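Local structure of ribonuclease S-F11 (Nicotiana alata, 1IOO) at residues C16-C21 with E162-G167; H124-G129 with Q135-A140. The protein cleaves RNA as a T2-family ribonuclease of the style, associated with the gametophytic self-incompatibility by which the plant rejects its own pollen. All coordinates share one frame; numbering follows the deposited sequence.

Interaction 1: residues C16-C21 with E162-G167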
ATOM      1  N   CYS A  16      -2.281   6.713  11.030  1.00  9.18           N
ATOM      2  CA  CYS A  16      -1.945   7.781  11.967  1.00  9.98           C
ATOM      3  C   CYS A  16      -2.518   7.536  13.358  1.00 11.35           C
ATOM      4  O   CYS A  16      -2.194   8.259  14.305  1.00 12.34           O
ATOM      5  CB  CYS A  16      -2.374   9.127  11.402  1.00 10.70           C
ATOM      6  SG  CYS A  16      -1.338   9.554   9.966  1.00 14.10           S
ATOM      7  N   TYR A  17      -3.369   6.525  13.486  1.00 11.35           N
ATOM      8  CA  TYR A  17      -3.911   6.175  14.790  1.00 12.26           C
ATOM      9  C   TYR A  17      -3.009   5.152  15.477  1.00 12.77           C
ATOM     10  O   TYR A  17      -2.915   5.110  16.703  1.00 13.79           O
ATOM     11  CB  TYR A  17      -5.321   5.588  14.657  1.00 11.70           C
ATOM     12  CG  TYR A  17      -6.114   5.621  15.945  1.00 13.57           C
ATOM     13  CD1 TYR A  17      -6.635   6.821  16.429  1.00 15.31           C
ATOM     14  CD2 TYR A  17      -6.338   4.459  16.683  1.00 14.73           C
ATOM     15  CE1 TYR A  17      -7.361   6.868  17.612  1.00 15.74           C
ATOM     16  CE2 TYR A  17      -7.065   4.497  17.877  1.00 16.17           C
ATOM     17  CZ  TYR A  17      -7.572   5.703  18.329  1.00 16.80           C
ATOM     18  OH  TYR A  17      -8.308   5.751  19.490  1.00 21.44           O
ATOM     19  N   ALA A  18      -2.325   4.346  14.670  1.00 12.64           N
ATOM     20  CA  ALA A  18      -1.447   3.306  15.186  1.00 14.65           C
ATOM     21  C   ALA A  18       0.009   3.756  15.207  1.00 15.05           C
ATOM     22  O   ALA A  18       0.855   3.115  15.834  1.00 16.43           O
ATOM     23  CB  ALA A  18      -1.582   2.054  14.337  1.00 13.69           C
ATOM     24  N   ASN A  19       0.301   4.854  14.517  1.00 14.20           N
ATOM     25  CA  ASN A  19       1.667   5.372  14.458  1.00 14.35           C
ATOM     26  C   ASN A  19       1.686   6.879  14.622  1.00 15.68           C
ATOM     27  O   ASN A  19       0.661   7.543  14.472  1.00 14.36           O
ATOM     28  CB  ASN A  19       2.305   5.033  13.106  1.00 16.15           C
ATOM     29  CG  ASN A  19       2.217   3.559  12.766  1.00 18.24           C
ATOM     30  OD1 ASN A  19       2.897   2.728  13.369  1.00 21.22           O
ATOM     31  ND2 ASN A  19       1.372   3.227  11.799  1.00 16.50           N
ATOM     32  N   HIS A  20       2.856   7.421  14.941  1.00 16.08           N
ATOM     33  CA  HIS A  20       2.992   8.858  15.063  1.00 17.37           C
ATOM     34  C   HIS A  20       3.159   9.486  13.687  1.00 17.86           C
ATOM     35  O   HIS A  20       4.078   9.134  12.945  1.00 18.92           O
ATOM     36  CB  HIS A  20       4.193   9.228  15.929  1.00 19.32           C
ATOM     37  CG  HIS A  20       4.443  10.700  15.990  1.00 21.30           C
ATOM     38  ND1 HIS A  20       3.546  11.583  16.555  1.00 23.65           N
ATOM     39  CD2 HIS A  20       5.455  11.455  15.498  1.00 22.92           C
ATOM     40  CE1 HIS A  20       3.993  12.817  16.406  1.00 23.92           C
ATOM     41  NE2 HIS A  20       5.149  12.766  15.767  1.00 23.59           N
ATOM     42  N   CYS A  21       2.264  10.407  13.346  1.00 16.47           N
ATOM     43  CA  CYS A  21       2.316  11.073  12.049  1.00 16.45           C
ATOM     44  C   CYS A  21       2.703  12.530  12.179  1.00 16.05           C
ATOM     45  O   CYS A  21       2.281  13.220  13.108  1.00 17.62           O
ATOM     46  CB  CYS A  21       0.961  11.005  11.343  1.00 14.46           C
ATOM     47  SG  CYS A  21       0.564   9.366  10.673  1.00 15.71           S
ATOM     48  N   GLU A 162      -9.140  -3.244  12.833  1.00 12.21           N
ATOM     49  CA  GLU A 162      -9.526  -2.182  11.928  1.00 12.00           C
ATOM     50  C   GLU A 162      -8.770  -2.277  10.617  1.00 11.13           C
ATOM     51  O   GLU A 162      -7.668  -2.823  10.561  1.00 12.40           O
ATOM     52  CB  GLU A 162      -9.297  -0.813  12.564  1.00 13.06           C
ATOM     53  CG  GLU A 162      -7.860  -0.448  12.854  1.00 13.70           C
ATOM     54  CD  GLU A 162      -7.762   0.936  13.457  1.00 14.58           C
ATOM     55  OE1 GLU A 162      -7.720   1.924  12.693  1.00 15.98           O
ATOM     56  OE2 GLU A 162      -7.752   1.033  14.700  1.00 18.22           O
ATOM     57  N   LEU A 163      -9.385  -1.768   9.555  1.00 11.42           N
ATOM     58  CA  LEU A 163      -8.759  -1.780   8.242  1.00 11.77           C
ATOM     59  C   LEU A 163      -7.526  -0.900   8.258  1.00 12.24           C
ATOM     60  O   LEU A 163      -7.623   0.307   8.459  1.00 12.73           O
ATOM     61  CB  LEU A 163      -9.755  -1.290   7.188  1.00 13.10           C
ATOM     62  CG  LEU A 163      -9.314  -1.423   5.729  1.00 15.16           C
ATOM     63  CD1 LEU A 163      -9.074  -2.888   5.384  1.00 14.84           C
ATOM     64  CD2 LEU A 163     -10.391  -0.840   4.831  1.00 16.36           C
ATOM     65  N   TYR A 164      -6.367  -1.508   8.035  1.00 11.06           N
ATOM     66  CA  TYR A 164      -5.098  -0.795   8.109  1.00 10.63           C
ATOM     67  C   TYR A 164      -4.490  -0.579   6.727  1.00  9.01           C
ATOM     68  O   TYR A 164      -4.084   0.535   6.379  1.00  9.71           O
ATOM     69  CB  TYR A 164      -4.159  -1.621   8.987  1.00 10.03           C
ATOM     70  CG  TYR A 164      -2.840  -0.981   9.304  1.00 13.27           C
ATOM     71  CD1 TYR A 164      -2.766   0.125  10.147  1.00 13.95           C
ATOM     72  CD2 TYR A 164      -1.655  -1.517   8.807  1.00 13.31           C
ATOM     73  CE1 TYR A 164      -1.540   0.681  10.498  1.00 14.90           C
ATOM     74  CE2 TYR A 164      -0.422  -0.969   9.146  1.00 16.06           C
ATOM     75  CZ  TYR A 164      -0.370   0.126   9.994  1.00 16.92           C
ATOM     76  OH  TYR A 164       0.847   0.656  10.356  1.00 18.18           O
ATOM     77  N   GLU A 165      -4.419  -1.650   5.944  1.00  9.96           N
ATOM     78  CA  GLU A 165      -3.866  -1.587   4.596  1.00  9.79           C
ATOM     79  C   GLU A 165      -4.568  -2.573   3.680  1.00  9.02           C
ATOM     80  O   GLU A 165      -5.147  -3.557   4.137  1.00  9.62           O
ATOM     81  CB  GLU A 165      -2.374  -1.956   4.593  1.00 13.27           C
ATOM     82  CG  GLU A 165      -1.474  -1.122   5.471  1.00 16.64           C
ATOM     83  CD  GLU A 165      -0.059  -1.687   5.538  1.00 17.53           C
ATOM     84  OE1 GLU A 165       0.089  -2.929   5.540  1.00 19.52           O
ATOM     85  OE2 GLU A 165       0.900  -0.895   5.605  1.00 21.02           O
ATOM     86  N   ILE A 166      -4.525  -2.293   2.384  1.00  8.75           N
ATOM     87  CA  ILE A 166      -5.078  -3.194   1.394  1.00  9.05           C
ATOM     88  C   ILE A 166      -4.033  -3.511   0.351  1.00  9.19           C
ATOM     89  O   ILE A 166      -3.418  -2.609  -0.213  1.00  9.68           O
ATOM     90  CB  ILE A 166      -6.305  -2.599   0.681  1.00  9.80           C
ATOM     91  CG1 ILE A 166      -7.434  -2.398   1.688  1.00 12.28           C
ATOM     92  CG2 ILE A 166      -6.763  -3.536  -0.441  1.00  9.50           C
ATOM     93  CD1 ILE A 166      -8.647  -1.699   1.105  1.00 12.71           C
ATOM     94  N   GLY A 167      -3.811  -4.799   0.117  1.00  8.47           N
ATOM     95  CA  GLY A 167      -2.842  -5.193  -0.881  1.00  9.66           C
ATOM     96  C   GLY A 167      -3.524  -5.735  -2.119  1.00  9.99           C
ATOM     97  O   GLY A 167      -4.512  -6.468  -2.044  1.00 10.60           O
TER
HETATM   98  O   HOH W   1       2.055  -0.070  13.201  1.00 32.47           O
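The ring of Tyr164 meets Asn19 at its edge: the amide nitrogen ND2 lies in the ring plane and donates to the phenol OH, 3.0 Å from ND2 to OH, with an N-H...O angle of 159°. The hydroxyl in turn sits in the amide plane of Asn19, while amide and ring planes are turned 56° apart and the two side chains cross at about a right angle. A water ties the same two groups a second time, donating to Asn19 OD1 (2.9 Å) and lying 3.2 Å from Tyr164 OH, so both ends of the amide are engaged; ND2 also bonds to Phe15 O in the helix. With CG anti to the backbone N (chi1 -174°), Tyr164 reaches from the strand to the end of helix 12-18, and Ala18 CB rests obliquely against its CE1 at 4.1 Å. Here the last turn of that helix leans on the central antiparallel sheet of the T2 fold, where Tyr164 and Glu165 both face Lys152 as a classic beta bulge. Asn19 is the first residue past the helix, and the Cys16-Cys21 disulfide closes the turn that carries it. Beside the tyrosine, Glu162 OE2 approaches Tyr17 CD2 at 4.2 Å; its carboxylate is held by Ser14 through OE1 and by a salt bridge to Arg195 through OE2.

Interaction 2: residues H124-G129 with Q135-A140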
ATOM      1  N   HIS A 124     -20.403  -0.184  -2.185  1.00 13.32           N
ATOM      2  CA  HIS A 124     -20.744  -1.457  -1.562  1.00 12.98           C
ATOM      3  C   HIS A 124     -21.296  -1.214  -0.153  1.00 13.83           C
ATOM      4  O   HIS A 124     -21.413  -2.132   0.660  1.00 13.61           O
ATOM      5  CB  HIS A 124     -19.513  -2.368  -1.507  1.00 12.10           C
ATOM      6  CG  HIS A 124     -19.138  -2.957  -2.832  1.00 12.44           C
ATOM      7  ND1 HIS A 124     -19.490  -4.237  -3.208  1.00 13.87           N
ATOM      8  CD2 HIS A 124     -18.430  -2.445  -3.866  1.00 11.55           C
ATOM      9  CE1 HIS A 124     -19.011  -4.487  -4.414  1.00 11.20           C
ATOM     10  NE2 HIS A 124     -18.365  -3.415  -4.836  1.00 15.29           N
ATOM     11  N   ARG A 125     -21.618   0.048   0.114  1.00 15.18           N
ATOM     12  CA  ARG A 125     -22.184   0.481   1.385  1.00 14.42           C
ATOM     13  C   ARG A 125     -21.212   0.294   2.538  1.00 14.34           C
ATOM     14  O   ARG A 125     -21.609   0.005   3.668  1.00 15.52           O
ATOM     15  CB  ARG A 125     -23.516  -0.229   1.630  1.00 18.23           C
ATOM     16  CG  ARG A 125     -24.533   0.144   0.554  1.00 19.80           C
ATOM     17  CD  ARG A 125     -25.911  -0.437   0.793  1.00 25.37           C
ATOM     18  NE  ARG A 125     -26.819  -0.059  -0.287  1.00 30.06           N
ATOM     19  CZ  ARG A 125     -28.105  -0.391  -0.338  1.00 32.08           C
ATOM     20  NH1 ARG A 125     -28.644  -1.112   0.635  1.00 35.13           N
ATOM     21  NH2 ARG A 125     -28.848  -0.005  -1.369  1.00 32.92           N
ATOM     22  N   ILE A 126     -19.929   0.460   2.238  1.00 11.87           N
ATOM     23  CA  ILE A 126     -18.877   0.381   3.247  1.00 10.95           C
ATOM     24  C   ILE A 126     -18.168   1.724   3.336  1.00 10.97           C
ATOM     25  O   ILE A 126     -17.437   2.107   2.423  1.00 11.19           O
ATOM     26  CB  ILE A 126     -17.854  -0.736   2.901  1.00  9.28           C
ATOM     27  CG1 ILE A 126     -18.545  -2.105   2.942  1.00 11.42           C
ATOM     28  CG2 ILE A 126     -16.690  -0.722   3.890  1.00  8.71           C
ATOM     29  CD1 ILE A 126     -17.682  -3.246   2.415  1.00  9.47           C
ATOM     30  N   ILE A 127     -18.411   2.457   4.419  1.00 10.40           N
ATOM     31  CA  ILE A 127     -17.830   3.784   4.575  1.00 12.52           C
ATOM     32  C   ILE A 127     -17.162   3.957   5.936  1.00 11.95           C
ATOM     33  O   ILE A 127     -17.462   3.234   6.885  1.00 10.79           O
ATOM     34  CB  ILE A 127     -18.908   4.878   4.395  1.00 14.11           C
ATOM     35  CG1 ILE A 127     -20.053   4.655   5.385  1.00 14.68           C
ATOM     36  CG2 ILE A 127     -19.425   4.860   2.960  1.00 15.04           C
ATOM     37  CD1 ILE A 127     -21.124   5.744   5.347  1.00 17.68           C
ATOM     38  N   PRO A 128     -16.237   4.923   6.041  1.00 11.98           N
ATOM     39  CA  PRO A 128     -15.541   5.163   7.309  1.00 12.72           C
ATOM     40  C   PRO A 128     -16.513   5.539   8.416  1.00 13.40           C
ATOM     41  O   PRO A 128     -17.546   6.159   8.160  1.00 14.85           O
ATOM     42  CB  PRO A 128     -14.586   6.300   6.965  1.00 12.76           C
ATOM     43  CG  PRO A 128     -14.292   6.063   5.507  1.00 12.70           C
ATOM     44  CD  PRO A 128     -15.661   5.746   4.962  1.00 12.42           C
ATOM     45  N   GLY A 129     -16.185   5.148   9.642  1.00 14.34           N
ATOM     46  CA  GLY A 129     -17.044   5.475  10.768  1.00 14.99           C
ATOM     47  C   GLY A 129     -17.849   4.306  11.301  1.00 16.36           C
ATOM     48  O   GLY A 129     -18.536   4.441  12.314  1.00 17.48           O
ATOM     49  N   GLN A 135     -15.419 -10.419   5.092  1.00 11.49           N
ATOM     50  CA  GLN A 135     -15.887 -10.907   3.802  1.00 13.16           C
ATOM     51  C   GLN A 135     -16.494  -9.796   2.957  1.00 12.71           C
ATOM     52  O   GLN A 135     -16.284  -9.751   1.745  1.00 12.26           O
ATOM     53  CB  GLN A 135     -16.913 -12.028   3.991  1.00 15.28           C
ATOM     54  CG  GLN A 135     -17.159 -12.835   2.727  1.00 18.80           C
ATOM     55  CD  GLN A 135     -15.906 -13.542   2.244  1.00 21.37           C
ATOM     56  OE1 GLN A 135     -15.240 -14.239   3.011  1.00 23.07           O
ATOM     57  NE2 GLN A 135     -15.580 -13.371   0.966  1.00 22.50           N
ATOM     58  N   ASP A 136     -17.264  -8.911   3.584  1.00 11.99           N
ATOM     59  CA  ASP A 136     -17.876  -7.807   2.846  1.00 12.32           C
ATOM     60  C   ASP A 136     -16.810  -6.873   2.279  1.00 11.30           C
ATOM     61  O   ASP A 136     -16.904  -6.431   1.135  1.00 11.50           O
ATOM     62  CB  ASP A 136     -18.848  -7.030   3.736  1.00 13.46           C
ATOM     63  CG  ASP A 136     -20.177  -7.750   3.916  1.00 16.01           C
ATOM     64  OD1 ASP A 136     -20.392  -8.780   3.244  1.00 18.85           O
ATOM     65  OD2 ASP A 136     -21.009  -7.280   4.718  1.00 18.44           O
ATOM     66  N   ILE A 137     -15.795  -6.574   3.084  1.00 11.59           N
ATOM     67  CA  ILE A 137     -14.700  -5.732   2.625  1.00  9.00           C
ATOM     68  C   ILE A 137     -13.937  -6.429   1.497  1.00  8.76           C
ATOM     69  O   ILE A 137     -13.691  -5.844   0.442  1.00  8.50           O
ATOM     70  CB  ILE A 137     -13.725  -5.413   3.786  1.00  8.23           C
ATOM     71  CG1 ILE A 137     -14.441  -4.559   4.833  1.00 10.56           C
ATOM     72  CG2 ILE A 137     -12.494  -4.671   3.259  1.00  9.37           C
ATOM     73  CD1 ILE A 137     -13.671  -4.411   6.133  1.00 10.49           C
ATOM     74  N   PHE A 138     -13.584  -7.689   1.733  1.00  9.61           N
ATOM     75  CA  PHE A 138     -12.874  -8.502   0.749  1.00  9.69           C
ATOM     76  C   PHE A 138     -13.633  -8.542  -0.589  1.00 10.34           C
ATOM     77  O   PHE A 138     -13.062  -8.269  -1.646  1.00 10.87           O
ATOM     78  CB  PHE A 138     -12.709  -9.920   1.308  1.00 10.60           C
ATOM     79  CG  PHE A 138     -12.011 -10.875   0.383  1.00  9.64           C
ATOM     80  CD1 PHE A 138     -10.643 -11.096   0.489  1.00 11.17           C
ATOM     81  CD2 PHE A 138     -12.728 -11.567  -0.585  1.00 10.29           C
ATOM     82  CE1 PHE A 138      -9.998 -12.002  -0.363  1.00 11.81           C
ATOM     83  CE2 PHE A 138     -12.094 -12.468  -1.434  1.00 12.17           C
ATOM     84  CZ  PHE A 138     -10.729 -12.684  -1.321  1.00 12.99           C
ATOM     85  N   ASP A 139     -14.919  -8.879  -0.532  1.00 10.20           N
ATOM     86  CA  ASP A 139     -15.740  -8.966  -1.739  1.00 11.04           C
ATOM     87  C   ASP A 139     -15.761  -7.644  -2.513  1.00 10.36           C
ATOM     88  O   ASP A 139     -15.646  -7.633  -3.738  1.00 10.77           O
ATOM     89  CB  ASP A 139     -17.175  -9.375  -1.391  1.00 13.60           C
ATOM     90  CG  ASP A 139     -17.293 -10.841  -0.999  1.00 15.91           C
ATOM     91  OD1 ASP A 139     -16.330 -11.608  -1.222  1.00 17.16           O
ATOM     92  OD2 ASP A 139     -18.364 -11.232  -0.482  1.00 17.74           O
ATOM     93  N   ALA A 140     -15.919  -6.536  -1.797  1.00 10.27           N
ATOM     94  CA  ALA A 140     -15.960  -5.227  -2.433  1.00  9.15           C
ATOM     95  C   ALA A 140     -14.665  -4.934  -3.195  1.00  9.10           C
ATOM     96  O   ALA A 140     -14.693  -4.501  -4.347  1.00 10.11           O
ATOM     97  CB  ALA A 140     -16.215  -4.150  -1.383  1.00  8.32           C
TER
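Asp136 meets Ile126 mainly through its backbone: the methyl CD1 of Ile126 lies 3.5 Å from Asp136 O, a carbonyl that already accepts the helical bond from Ala140 N. The CB of Asp136 adds a lighter touch to the same methyl, 4.2 Å from Ile126 CD1. One residue on, Ile137 points its CB away from the loop, yet its CG1 still comes to 4.3 Å from Ile126 CD1. Ile126 reaches all of these because CG1 stands anti to its carbonyl carbon (chi1 -64°) and the chain then runs extended, sending CD1 against the helix. Here the loop that follows helix 117-123 packs on the face of helix 134-145, on one flank of the T2 fold: helix 117-123 ends in a Schellman motif with Arg125, at positive phi, as its C-prime residue, and the chain returns through strand 130-132 into helix 134-145. Leu121 of the first helix touches both Ile126 and Ala140. Ala140, a turn after Asp136 and Ile137, brings its CB to 4.2 Å from Ile126 CD1 and also carries the meeting with His124. Its CA stands over the centre of the imidazole, 3.7 Å from the centroid of the His124 ring and 7° off the normal, a CH-pi contact, with Ala140 CB against the same face at 3.5 Å from His124 CG. A serine in place of His124 would probably uncover this alanine, losing the CH-pi contact and opening a gap where the flat ring lies.

Overall arrangement
From the N terminus, the chain runs through strand 4-10 and helix 12-18 into residues 16-21, where interaction 1 opens. It is closed only at strand 162-170, with 140 residues between its segments, so it joins an early helix end to a late strand of the main sheet, near the catalytic His32. Interaction 2 is nested inside that long loop and is far shorter: five residues, including strand 130-132, separate 124-129 from 135-140, and it ties the loop after helix 117-123 to helix 134-145. The centres lie about 17 Å apart, and the two contacts do not touch. Strand 192-194 lies beside both, through Leu193 at Glu162 and Phe194 at Ile126.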